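Local atomic coordinates of CRISPR-associated protein, Cse1 family (Acidimicrobium ferrooxidans, PDB entry 4H3T), a protein that probably serves as the Cse1 subunit of a type I-E CRISPR Cascade complex, which recognises invading DNA during bacterial immunity. Residues V219-Q222 / L226-G229; L63-R66 / G70-D73; R249-V254 / R291-D296; D84-D89 / T213-L218. The protein carries 1 engineered substitution. All coordinates share one frame; numbering follows the deposited sequence.

Interaction 1. Residues V219-Q222 / L226-G229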
loop_
_atom_site.group_PDB
_atom_site.type_symbol
_atom_site.label_atom_id
_atom_site.label_comp_id
_atom_site.label_asym_id
_atom_site.label_seq_id
_atom_site.Cartn_x
_atom_site.Cartn_y
_atom_site.Cartn_z
ATOM N N VAL A 219 16.439 -4.530 -3.916
ATOM C CA VAL A 219 17.202 -3.610 -4.714
ATOM C C VAL A 219 18.706 -3.699 -4.266
ATOM O O VAL A 219 19.007 -3.520 -3.051
ATOM C CB VAL A 219 16.676 -2.153 -4.573
ATOM C CG1 VAL A 219 17.465 -1.213 -5.482
ATOM C CG2 VAL A 219 15.164 -2.050 -4.835
ATOM N N PRO A 220 19.643 -3.890 -5.201
ATOM C CA PRO A 220 21.045 -3.953 -4.787
ATOM C C PRO A 220 21.532 -2.627 -4.183
ATOM O O PRO A 220 21.077 -1.548 -4.595
ATOM C CB PRO A 220 21.768 -4.318 -6.082
ATOM C CG PRO A 220 20.797 -5.145 -6.805
ATOM C CD PRO A 220 19.513 -4.330 -6.594
ATOM N N TRP A 221 22.458 -2.723 -3.189
ATOM C CA TRP A 221 22.998 -1.561 -2.468
ATOM C C TRP A 221 23.683 -0.551 -3.417
ATOM O O TRP A 221 23.695 0.638 -3.129
ATOM C CB TRP A 221 24.003 -2.020 -1.409
ATOM C CG TRP A 221 23.433 -2.913 -0.359
ATOM C CD1 TRP A 221 22.128 -3.016 0.035
ATOM C CD2 TRP A 221 24.156 -3.893 0.384
ATOM N NE1 TRP A 221 22.002 -3.983 0.999
ATOM C CE2 TRP A 221 23.247 -4.477 1.294
ATOM C CE3 TRP A 221 25.511 -4.256 0.450
ATOM C CZ2 TRP A 221 23.632 -5.470 2.178
ATOM C CZ3 TRP A 221 25.891 -5.242 1.340
ATOM C CH2 TRP A 221 24.944 -5.873 2.151
ATOM N N GLN A 222 24.205 -1.018 -4.561
ATOM C CA GLN A 222 24.838 -0.169 -5.570
ATOM C C GLN A 222 23.871 0.884 -6.141
ATOM O O GLN A 222 24.320 1.915 -6.601
ATOM C CB GLN A 222 25.371 -1.065 -6.698
ATOM C CG GLN A 222 26.279 -0.456 -7.718
ATOM C CD GLN A 222 26.573 -1.434 -8.866
ATOM O OE1 GLN A 222 25.877 -2.450 -9.102
ATOM N NE2 GLN A 222 27.489 -1.050 -9.716
ATOM N N LEU A 226 18.348 4.874 -5.456
ATOM C CA LEU A 226 17.095 4.213 -5.144
ATOM C C LEU A 226 16.941 3.778 -3.687
ATOM O O LEU A 226 15.802 3.681 -3.210
ATOM C CB LEU A 226 16.976 2.990 -6.049
ATOM C CG LEU A 226 17.092 3.223 -7.553
ATOM C CD1 LEU A 226 16.751 1.919 -8.294
ATOM C CD2 LEU A 226 16.196 4.461 -8.063
ATOM N N ILE A 227 18.029 3.380 -3.017
ATOM C CA ILE A 227 17.988 2.940 -1.609
ATOM C C ILE A 227 19.255 3.312 -0.866
ATOM O O ILE A 227 20.247 3.636 -1.490
ATOM C CB ILE A 227 17.833 1.392 -1.490
ATOM C CG1 ILE A 227 19.016 0.586 -2.172
ATOM C CG2 ILE A 227 16.581 0.911 -1.983
ATOM C CD1 ILE A 227 19.252 -0.764 -1.406
ATOM N N ARG A 228 19.243 3.107 0.463
ATOM C CA ARG A 228 20.430 3.106 1.327
ATOM C C ARG A 228 20.477 1.745 1.997
ATOM O O ARG A 228 19.525 1.335 2.704
ATOM C CB ARG A 228 20.444 4.217 2.386
ATOM C CG ARG A 228 20.556 5.626 1.902
ATOM C CD ARG A 228 22.004 6.055 1.680
ATOM N NE ARG A 228 22.083 7.376 1.051
ATOM C CZ ARG A 228 21.809 7.619 -0.225
ATOM N NH1 ARG A 228 21.444 6.630 -1.034
ATOM N NH2 ARG A 228 21.891 8.859 -0.704
ATOM N N GLY A 229 21.567 1.044 1.777
ATOM C CA GLY A 229 21.810 -0.269 2.376
ATOM C C GLY A 229 23.274 -0.578 2.352
ATOM O O GLY A 229 24.007 0.093 1.640
HETATM O O HOH W 1 22.613 1.993 -1.038
#
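The indole of Trp221 has the backbone of Gly229 laid over one face, with Gly229 C 3.5 Å above the ring plane and displaced toward the rim. On the other side of that plane the ring of Tyr65 meets the NE1 margin, the two planes inclined by about 25°. Ile227 approaches in the ring plane instead, its CD1 lying 3.9 Å from Trp221 CD1. Glycine suits the face contact, because a beta carbon at position 229 would collide with Trp221 CD1. With an alanine here instead of Trp221, the Gly229 backbone would probably lose the ring it lies on, Ile227 CD1 its edge contact, and a gap would open beside Tyr65.

Ile227 sends CG1 between its own backbone N and carbonyl carbon (chi1 60°), the crowded position, and a chi2 of 149°, away from a staggered value, then carries CD1 to 3.2 Å from Val219 O. Val219 and Ile227 lie alongside each other, pointing opposite ways, with Val219 CB 4.0 Å from Ile227 CG2. Phe348 of helix 344-350 packs against Val219, Pro220 and Leu226.

No direct hydrogen bond joins the two segments. The polar link is a single water, which donates to Trp221 O (2.7 Å) and Ile227 O (2.9 Å) while accepting from Gly229 N (3.1 Å). It bridges three backbone groups where the chain doubles back in the long, irregular connection between helix 210-217 and strand 248-249 of the Cse1 fold.

Interaction 2. Residues L63-R66 / G70-D73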
loop_
_atom_site.group_PDB
_atom_site.type_symbol
_atom_site.label_atom_id
_atom_site.label_comp_id
_atom_site.label_asym_id
_atom_site.label_seq_id
_atom_site.Cartn_x
_atom_site.Cartn_y
_atom_site.Cartn_z
ATOM N N LEU A 63 15.358 -9.255 6.728
ATOM C CA LEU A 63 15.994 -10.562 7.048
ATOM C C LEU A 63 16.766 -11.117 5.814
ATOM O O LEU A 63 17.895 -11.595 5.959
ATOM C CB LEU A 63 14.821 -11.438 7.403
ATOM C CG LEU A 63 14.866 -12.637 8.303
ATOM C CD1 LEU A 63 16.114 -12.680 9.266
ATOM C CD2 LEU A 63 13.553 -12.659 9.064
ATOM N N ALA A 64 16.193 -10.969 4.588
ATOM C CA ALA A 64 16.861 -11.415 3.354
ATOM C C ALA A 64 18.201 -10.720 3.142
ATOM O O ALA A 64 19.184 -11.416 2.890
ATOM C CB ALA A 64 15.973 -11.202 2.152
ATOM N N TYR A 65 18.268 -9.367 3.293
ATOM C CA TYR A 65 19.548 -8.653 3.130
ATOM C C TYR A 65 20.623 -9.163 4.096
ATOM O O TYR A 65 21.826 -9.234 3.746
ATOM C CB TYR A 65 19.353 -7.145 3.340
ATOM C CG TYR A 65 18.778 -6.425 2.161
ATOM C CD1 TYR A 65 19.535 -6.225 1.003
ATOM C CD2 TYR A 65 17.551 -5.771 2.259
ATOM C CE1 TYR A 65 19.062 -5.431 -0.045
ATOM C CE2 TYR A 65 17.075 -4.976 1.238
ATOM C CZ TYR A 65 17.826 -4.807 0.076
ATOM O OH TYR A 65 17.283 -4.049 -0.952
ATOM N N ARG A 66 20.201 -9.537 5.318
ATOM C CA ARG A 66 21.141 -10.027 6.341
ATOM C C ARG A 66 21.525 -11.464 6.081
ATOM O O ARG A 66 22.710 -11.809 6.276
ATOM C CB ARG A 66 20.576 -9.871 7.770
ATOM C CG ARG A 66 20.270 -8.430 8.220
ATOM C CD ARG A 66 21.519 -7.550 8.125
ATOM N NE ARG A 66 22.514 -7.976 9.108
ATOM C CZ ARG A 66 23.806 -7.654 9.102
ATOM N NH1 ARG A 66 24.320 -6.936 8.104
ATOM N NH2 ARG A 66 24.591 -8.039 10.093
ATOM N N GLY A 70 23.685 -9.260 1.181
ATOM C CA GLY A 70 23.595 -8.630 -0.116
ATOM C C GLY A 70 22.171 -8.760 -0.589
ATOM O O GLY A 70 21.291 -9.037 0.220
ATOM N N PRO A 71 21.898 -8.466 -1.870
ATOM C CA PRO A 71 22.874 -8.232 -2.971
ATOM C C PRO A 71 23.493 -6.835 -2.945
ATOM O O PRO A 71 22.815 -5.826 -2.782
ATOM C CB PRO A 71 22.018 -8.445 -4.221
ATOM C CG PRO A 71 20.630 -8.016 -3.803
ATOM C CD PRO A 71 20.514 -8.552 -2.387
ATOM N N LYS A 72 24.791 -6.772 -3.106
ATOM C CA LYS A 72 25.479 -5.484 -3.124
ATOM C C LYS A 72 25.369 -4.839 -4.484
ATOM O O LYS A 72 25.495 -3.616 -4.580
ATOM C CB LYS A 72 26.985 -5.650 -2.753
ATOM C CG LYS A 72 27.896 -6.040 -3.849
ATOM C CD LYS A 72 29.295 -6.222 -3.285
ATOM C CE LYS A 72 30.312 -6.516 -4.352
ATOM N NZ LYS A 72 31.682 -6.517 -3.772
ATOM N N ASP A 73 25.221 -5.653 -5.541
ATOM C CA ASP A 73 25.294 -5.158 -6.922
ATOM C C ASP A 73 24.470 -6.028 -7.864
ATOM O O ASP A 73 23.854 -7.012 -7.430
ATOM C CB ASP A 73 26.766 -5.099 -7.391
ATOM C CG ASP A 73 27.557 -6.405 -7.329
ATOM O OD1 ASP A 73 26.941 -7.462 -7.163
ATOM O OD2 ASP A 73 28.789 -6.346 -7.380
#
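A buried helix-ending contact joins Tyr65, in the last turns of helix 52-68, to Gly70 and Pro71 in the loop that leads on to helix 74-82. Gly70 N donates to Tyr65 O, five residues back, at 3.2 Å, approaching in the carbonyl plane on a lone pair. Gly70 O returns toward the helix and receives a CA-H...O contact from Tyr65 CA at 3.4 Å, nearly straight at 162°. Tyr65 CG stands anti to the carbonyl carbon (chi1 -79°), which lays the ring beside Gly70, with Tyr65 CD1 3.4 Å from Gly70 O. The Tyr65 and Pro71 side chains run about perpendicular, and Tyr65 CE1 is 4.2 Å from Pro71 CD.

Gly70 has a phi of 156°, at which a beta carbon would jam against the preceding carbonyl oxygen, and a cis peptide follows it into Pro71. Farther out, Tyr65 OH is hydrogen-bonded to Val219 O. A phenylalanine here would probably lose that bond, leaving the Val219 carbonyl without this partner.

Beyond the turn, the Asp73 side chain caps Glu76 N. The whole is a helix C-terminus closed by an i+5 backbone bond, followed by a Gly-cis-Pro turn and an N-capped helix.

Interaction 3. Residues R249-V254 / R291-D296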
loop_
_atom_site.group_PDB
_atom_site.type_symbol
_atom_site.label_atom_id
_atom_site.label_comp_id
_atom_site.label_asym_id
_atom_site.label_seq_id
_atom_site.Cartn_x
_atom_site.Cartn_y
_atom_site.Cartn_z
ATOM N N ARG A 249 15.171 9.832 14.815
ATOM C CA ARG A 249 16.447 9.368 14.268
ATOM C C ARG A 249 16.307 9.093 12.790
ATOM O O ARG A 249 15.281 8.563 12.343
ATOM C CB ARG A 249 16.809 8.033 15.014
ATOM C CG ARG A 249 18.043 7.339 14.597
ATOM C CD ARG A 249 18.467 6.290 15.627
ATOM N NE ARG A 249 17.698 5.040 15.591
ATOM C CZ ARG A 249 17.835 4.106 14.648
ATOM N NH1 ARG A 249 18.649 4.303 13.623
ATOM N NH2 ARG A 249 17.119 2.988 14.699
ATOM N N ALA A 250 17.388 9.313 12.058
ATOM C CA ALA A 250 17.494 8.950 10.652
ATOM C C ALA A 250 17.782 7.462 10.548
ATOM O O ALA A 250 18.726 6.997 11.158
ATOM C CB ALA A 250 18.609 9.751 9.969
ATOM N N PRO A 251 17.077 6.689 9.712
ATOM C CA PRO A 251 17.444 5.256 9.578
ATOM C C PRO A 251 18.810 5.071 8.904
ATOM O O PRO A 251 19.159 5.868 8.064
ATOM C CB PRO A 251 16.283 4.642 8.790
ATOM C CG PRO A 251 15.501 5.785 8.249
ATOM C CD PRO A 251 15.919 7.061 8.899
ATOM N N ASP A 252 19.584 4.041 9.308
ATOM C CA ASP A 252 20.902 3.768 8.740
ATOM C C ASP A 252 20.812 3.182 7.335
ATOM O O ASP A 252 21.771 3.190 6.588
ATOM C CB ASP A 252 21.663 2.793 9.636
ATOM C CG ASP A 252 21.948 3.339 11.026
ATOM O OD1 ASP A 252 21.925 4.601 11.199
ATOM O OD2 ASP A 252 22.149 2.519 11.954
ATOM N N GLY A 253 19.688 2.576 7.052
ATOM C CA GLY A 253 19.415 1.910 5.790
ATOM C C GLY A 253 18.102 1.157 5.867
ATOM O O GLY A 253 17.322 1.289 6.845
ATOM N N VAL A 254 17.883 0.307 4.873
ATOM C CA VAL A 254 16.613 -0.417 4.769
ATOM C C VAL A 254 16.390 -1.450 5.840
ATOM O O VAL A 254 15.241 -1.616 6.242
ATOM C CB VAL A 254 16.364 -1.079 3.404
ATOM C CG1 VAL A 254 15.996 -0.032 2.362
ATOM C CG2 VAL A 254 17.544 -1.936 2.946
ATOM N N ARG A 291 11.900 12.100 8.467
ATOM C CA ARG A 291 11.209 12.024 7.173
ATOM C C ARG A 291 12.095 12.452 5.991
ATOM O O ARG A 291 11.975 11.842 4.913
ATOM C CB ARG A 291 9.907 12.837 7.220
ATOM C CG ARG A 291 8.904 12.230 8.231
ATOM C CD ARG A 291 7.664 13.085 8.440
ATOM N NE ARG A 291 6.650 12.329 9.201
ATOM C CZ ARG A 291 5.374 12.676 9.339
ATOM N NH1 ARG A 291 4.903 13.755 8.740
ATOM N NH2 ARG A 291 4.558 11.938 10.064
ATOM N N ARG A 292 13.068 13.367 6.229
ATOM C CA ARG A 292 14.034 13.770 5.196
ATOM C C ARG A 292 14.945 12.616 4.862
ATOM O O ARG A 292 15.151 12.314 3.684
ATOM C CB ARG A 292 14.876 14.978 5.666
ATOM C CG ARG A 292 15.885 15.507 4.640
ATOM C CD ARG A 292 17.284 15.778 5.199
ATOM N NE ARG A 292 18.191 14.619 5.092
ATOM C CZ ARG A 292 18.586 13.820 6.091
ATOM N NH1 ARG A 292 18.146 14.022 7.338
ATOM N NH2 ARG A 292 19.418 12.809 5.852
ATOM N N ALA A 293 15.495 11.950 5.895
ATOM C CA ALA A 293 16.357 10.792 5.670
ATOM C C ALA A 293 15.592 9.608 5.049
ATOM O O ALA A 293 16.170 8.890 4.258
ATOM C CB ALA A 293 17.005 10.356 6.985
ATOM N N ALA A 294 14.275 9.418 5.360
ATOM C CA ALA A 294 13.488 8.295 4.814
ATOM C C ALA A 294 13.427 8.320 3.282
ATOM O O ALA A 294 13.441 7.265 2.639
ATOM C CB ALA A 294 12.051 8.329 5.383
ATOM N N ARG A 295 13.353 9.528 2.701
ATOM C CA ARG A 295 13.268 9.707 1.263
ATOM C C ARG A 295 14.520 9.121 0.570
ATOM O O ARG A 295 14.399 8.470 -0.472
ATOM C CB ARG A 295 13.015 11.183 0.947
ATOM C CG ARG A 295 13.249 11.541 -0.466
ATOM C CD ARG A 295 12.631 12.876 -0.804
ATOM N NE ARG A 295 13.011 13.246 -2.154
ATOM C CZ ARG A 295 14.165 13.800 -2.529
ATOM N NH1 ARG A 295 15.108 14.078 -1.632
ATOM N NH2 ARG A 295 14.373 14.099 -3.794
ATOM N N ASP A 296 15.673 9.253 1.185
ATOM C CA ASP A 296 16.902 8.674 0.627
ATOM C C ASP A 296 16.959 7.167 0.772
ATOM O O ASP A 296 17.644 6.512 0.004
ATOM C CB ASP A 296 18.136 9.267 1.321
ATOM C CG ASP A 296 18.373 10.767 1.040
ATOM O OD1 ASP A 296 17.881 11.274 -0.013
ATOM O OD2 ASP A 296 19.023 11.433 1.881
#
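Ala250 and Ala293 bring their CA atoms to 5.4 Å where an extended loop runs past the first turn of a helix. The setting is a mixed beta-sheet: strand 248-249 pairs in parallel with strand 275-289, which leads almost directly into helix 291-297, while the 249-254 segment leaves the sheet on its way to helix 254-257. Ala250 and Pro251 both keep an extended backbone, with psi of 132° and 145°, and Gly253 then takes the N-cap position of the short helix that follows. Arg249 still bonds through its backbone to Glu288 and Asp290, so the two segments set out from neighbouring points of the sheet.

No hydrogen bond crosses this contact; it is apolar, depends on small side chains and buries 118 Å² over both segments together. Both alanines direct their methyl groups toward the opposing segment, and neither carries a branch that would hold the backbones farther apart. Pro251 adds its CD, the ring carbon bonded to its own backbone N, 4.0 Å from Ala293 CB. The Ala293 methyl therefore meets two consecutive residues of the loop. On the proline, the ring also touches Trp260, Val289 and Leu257.

Polar groups also hold the loop: Asp256 OD2 accepts from Asp252 N and forms a salt bridge with Arg249 NH1. The tightest point of the contact is between the methyls themselves: Ala250 CB lies 3.4 Å from Ala293 CB, inside the usual van der Waals separation of two carbons.

Interaction 4. Residues D84-D89 / T213-L218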
loop_
_atom_site.group_PDB
_atom_site.type_symbol
_atom_site.label_atom_id
_atom_site.label_comp_id
_atom_site.label_asym_id
_atom_site.label_seq_id
_atom_site.Cartn_x
_atom_site.Cartn_y
_atom_site.Cartn_z
ATOM N N ASP A 84 17.468 -21.289 -8.247
ATOM C CA ASP A 84 16.049 -21.635 -8.116
ATOM C C ASP A 84 15.522 -21.626 -6.677
ATOM O O ASP A 84 14.318 -21.780 -6.481
ATOM C CB ASP A 84 15.753 -22.993 -8.745
ATOM C CG ASP A 84 16.222 -24.165 -7.943
ATOM O OD1 ASP A 84 17.304 -24.060 -7.322
ATOM O OD2 ASP A 84 15.500 -25.189 -7.918
ATOM N N ARG A 85 16.409 -21.501 -5.692
ATOM C CA ARG A 85 16.004 -21.478 -4.296
ATOM C C ARG A 85 17.090 -20.782 -3.472
ATOM O O ARG A 85 18.227 -20.583 -3.943
ATOM C CB ARG A 85 15.731 -22.914 -3.802
ATOM C CG ARG A 85 16.965 -23.783 -3.794
ATOM C CD ARG A 85 16.782 -25.224 -3.294
ATOM N NE ARG A 85 15.696 -25.982 -3.918
ATOM C CZ ARG A 85 15.736 -26.562 -5.118
ATOM N NH1 ARG A 85 14.687 -27.241 -5.568
ATOM N NH2 ARG A 85 16.820 -26.457 -5.885
ATOM N N PHE A 86 16.735 -20.420 -2.260
ATOM C CA PHE A 86 17.675 -19.820 -1.321
ATOM C C PHE A 86 18.448 -20.944 -0.620
ATOM O O PHE A 86 17.957 -22.055 -0.458
ATOM C CB PHE A 86 16.965 -18.914 -0.288
ATOM C CG PHE A 86 16.330 -17.656 -0.839
ATOM C CD1 PHE A 86 17.073 -16.745 -1.582
ATOM C CD2 PHE A 86 15.001 -17.374 -0.601
ATOM C CE1 PHE A 86 16.493 -15.537 -2.016
ATOM C CE2 PHE A 86 14.437 -16.161 -1.001
ATOM C CZ PHE A 86 15.191 -15.259 -1.718
ATOM N N SER A 87 19.674 -20.637 -0.241
ATOM C CA SER A 87 20.568 -21.565 0.432
ATOM C C SER A 87 20.101 -21.868 1.845
ATOM O O SER A 87 20.106 -20.959 2.697
ATOM C CB SER A 87 21.969 -20.961 0.489
ATOM O OG SER A 87 22.842 -21.722 1.298
ATOM N N GLU A 88 19.766 -23.164 2.126
ATOM C CA GLU A 88 19.429 -23.598 3.485
ATOM C C GLU A 88 20.556 -23.342 4.478
ATOM O O GLU A 88 20.284 -23.056 5.652
ATOM C CB GLU A 88 19.098 -25.087 3.556
ATOM C CG GLU A 88 17.742 -25.442 3.005
ATOM C CD GLU A 88 17.324 -26.863 3.315
ATOM O OE1 GLU A 88 16.807 -27.532 2.396
ATOM O OE2 GLU A 88 17.471 -27.295 4.479
ATOM N N ASP A 89 21.809 -23.471 4.025
ATOM C CA ASP A 89 22.976 -23.294 4.898
ATOM C C ASP A 89 23.118 -21.812 5.309
ATOM O O ASP A 89 23.386 -21.528 6.477
ATOM C CB ASP A 89 24.266 -23.793 4.222
ATOM C CG ASP A 89 24.406 -25.305 4.015
ATOM O OD1 ASP A 89 23.662 -26.077 4.671
ATOM O OD2 ASP A 89 25.305 -25.715 3.241
ATOM N N THR A 213 9.083 -12.349 -5.691
ATOM C CA THR A 213 8.673 -11.122 -4.995
ATOM C C THR A 213 9.793 -10.570 -4.144
ATOM O O THR A 213 10.057 -9.377 -4.167
ATOM C CB THR A 213 7.448 -11.406 -4.109
ATOM O OG1 THR A 213 6.381 -11.800 -4.971
ATOM C CG2 THR A 213 7.048 -10.228 -3.216
ATOM N N LEU A 214 10.443 -11.427 -3.378
ATOM C CA LEU A 214 11.548 -10.967 -2.542
ATOM C C LEU A 214 12.697 -10.424 -3.392
ATOM O O LEU A 214 13.141 -9.313 -3.140
ATOM C CB LEU A 214 12.047 -12.075 -1.649
ATOM C CG LEU A 214 11.082 -12.520 -0.538
ATOM C CD1 LEU A 214 11.687 -13.746 0.181
ATOM C CD2 LEU A 214 10.754 -11.396 0.464
ATOM N N LEU A 215 13.039 -11.092 -4.457
ATOM C CA LEU A 215 14.103 -10.607 -5.355
ATOM C C LEU A 215 13.725 -9.321 -6.120
ATOM O O LEU A 215 14.596 -8.447 -6.267
ATOM C CB LEU A 215 14.522 -11.695 -6.312
ATOM C CG LEU A 215 15.218 -12.923 -5.616
ATOM C CD1 LEU A 215 15.581 -13.956 -6.617
ATOM C CD2 LEU A 215 16.479 -12.519 -4.872
ATOM N N LEU A 216 12.473 -9.160 -6.557
ATOM C CA LEU A 216 12.008 -7.902 -7.199
ATOM C C LEU A 216 12.141 -6.728 -6.253
ATOM O O LEU A 216 12.248 -5.597 -6.734
ATOM C CB LEU A 216 10.543 -8.029 -7.661
ATOM C CG LEU A 216 10.382 -9.063 -8.814
ATOM C CD1 LEU A 216 8.902 -9.445 -9.040
ATOM C CD2 LEU A 216 10.969 -8.528 -10.098
ATOM N N ASN A 217 12.077 -6.975 -4.913
ATOM C CA ASN A 217 12.149 -5.934 -3.889
ATOM C C ASN A 217 13.544 -5.755 -3.283
ATOM O O ASN A 217 13.756 -4.762 -2.546
ATOM C CB ASN A 217 11.138 -6.217 -2.771
ATOM C CG ASN A 217 9.755 -5.869 -3.158
ATOM O OD1 ASN A 217 9.392 -4.730 -3.037
ATOM N ND2 ASN A 217 8.993 -6.800 -3.716
ATOM N N LEU A 218 14.457 -6.690 -3.548
ATOM C CA LEU A 218 15.815 -6.646 -3.023
ATOM C C LEU A 218 16.672 -5.835 -3.954
ATOM O O LEU A 218 17.585 -6.318 -4.579
ATOM C CB LEU A 218 16.384 -8.028 -2.773
ATOM C CG LEU A 218 15.788 -8.744 -1.552
ATOM C CD1 LEU A 218 16.083 -10.241 -1.675
ATOM C CD2 LEU A 218 16.278 -8.145 -0.269
#
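Phe86 reaches from the loop ahead of helix 88-98 to Leu214 and Leu215, a buried loop-to-helix packing between the start of helix 88-98 and helix 210-217. The backbones stay well apart, the closest CA atoms, of Phe86 and Leu215, being 10.7 Å from each other, so side chains alone span the interval.

The apolar contacts all fall on the edge of the phenyl ring. Leu214 CD1 lies near the ring plane, 3.8 Å from Phe86 CE2, and Leu215 CD2 comes up to Phe86 CE1 at 4.2 Å, so that the far end of the ring is flanked by two consecutive leucines. Phe86 CG stands anti to its own carbonyl carbon (chi1 -67°), which extends the ring toward the helix. The leucines are backed in turn: Leu214 by Val60 and Leu61 of helix 52-68, Leu215 by Leu80 and Trp81 of helix 74-82.

Charge enters at the margins. Arg211 makes a cation-pi contact with Phe86, and on the exposed loop Arg85 NH2 forms a salt bridge with Asp84 OD2 at 2.7 Å.

Hydrogen bonds also order the backbone at both segments. Ser87 is the N-cap of helix 88-98, its side chain capping a backbone N beyond it. Near Thr213, the Asn217 amide turns back along the chain, with Thr213 O only 3° out of its plane. That oxygen is gripped twice, by a weak bond from Asn217 N at 3.2 Å and by an almost straight one from Asn217 ND2 at 2.8 Å and 172°.

Overall arrangement
Interactions 1, 2 and 4 form a continuous cluster, and interaction 3 joins it mainly through Arg228 and Val254. Interactions 1 and 2 are the closest, with centres about 9 Å apart; besides their aromatic contact, Gln222 N lies 2.9 Å from Lys72 O, a probable hydrogen bond. Interaction 4 runs directly into interaction 1 along the chain, and its Leu218 packs on Ala64 and Pro71 of interaction 2, about 10 Å away between centres. Interaction 3 is reached where Arg228 O probably bonds Val254 N (2.9 Å), while Val254 also touches Tyr65. Interactions 3 and 4 do not meet, their centres being about 25 Å apart. Together they tie helices to a beta-sheet through the loop 219-229.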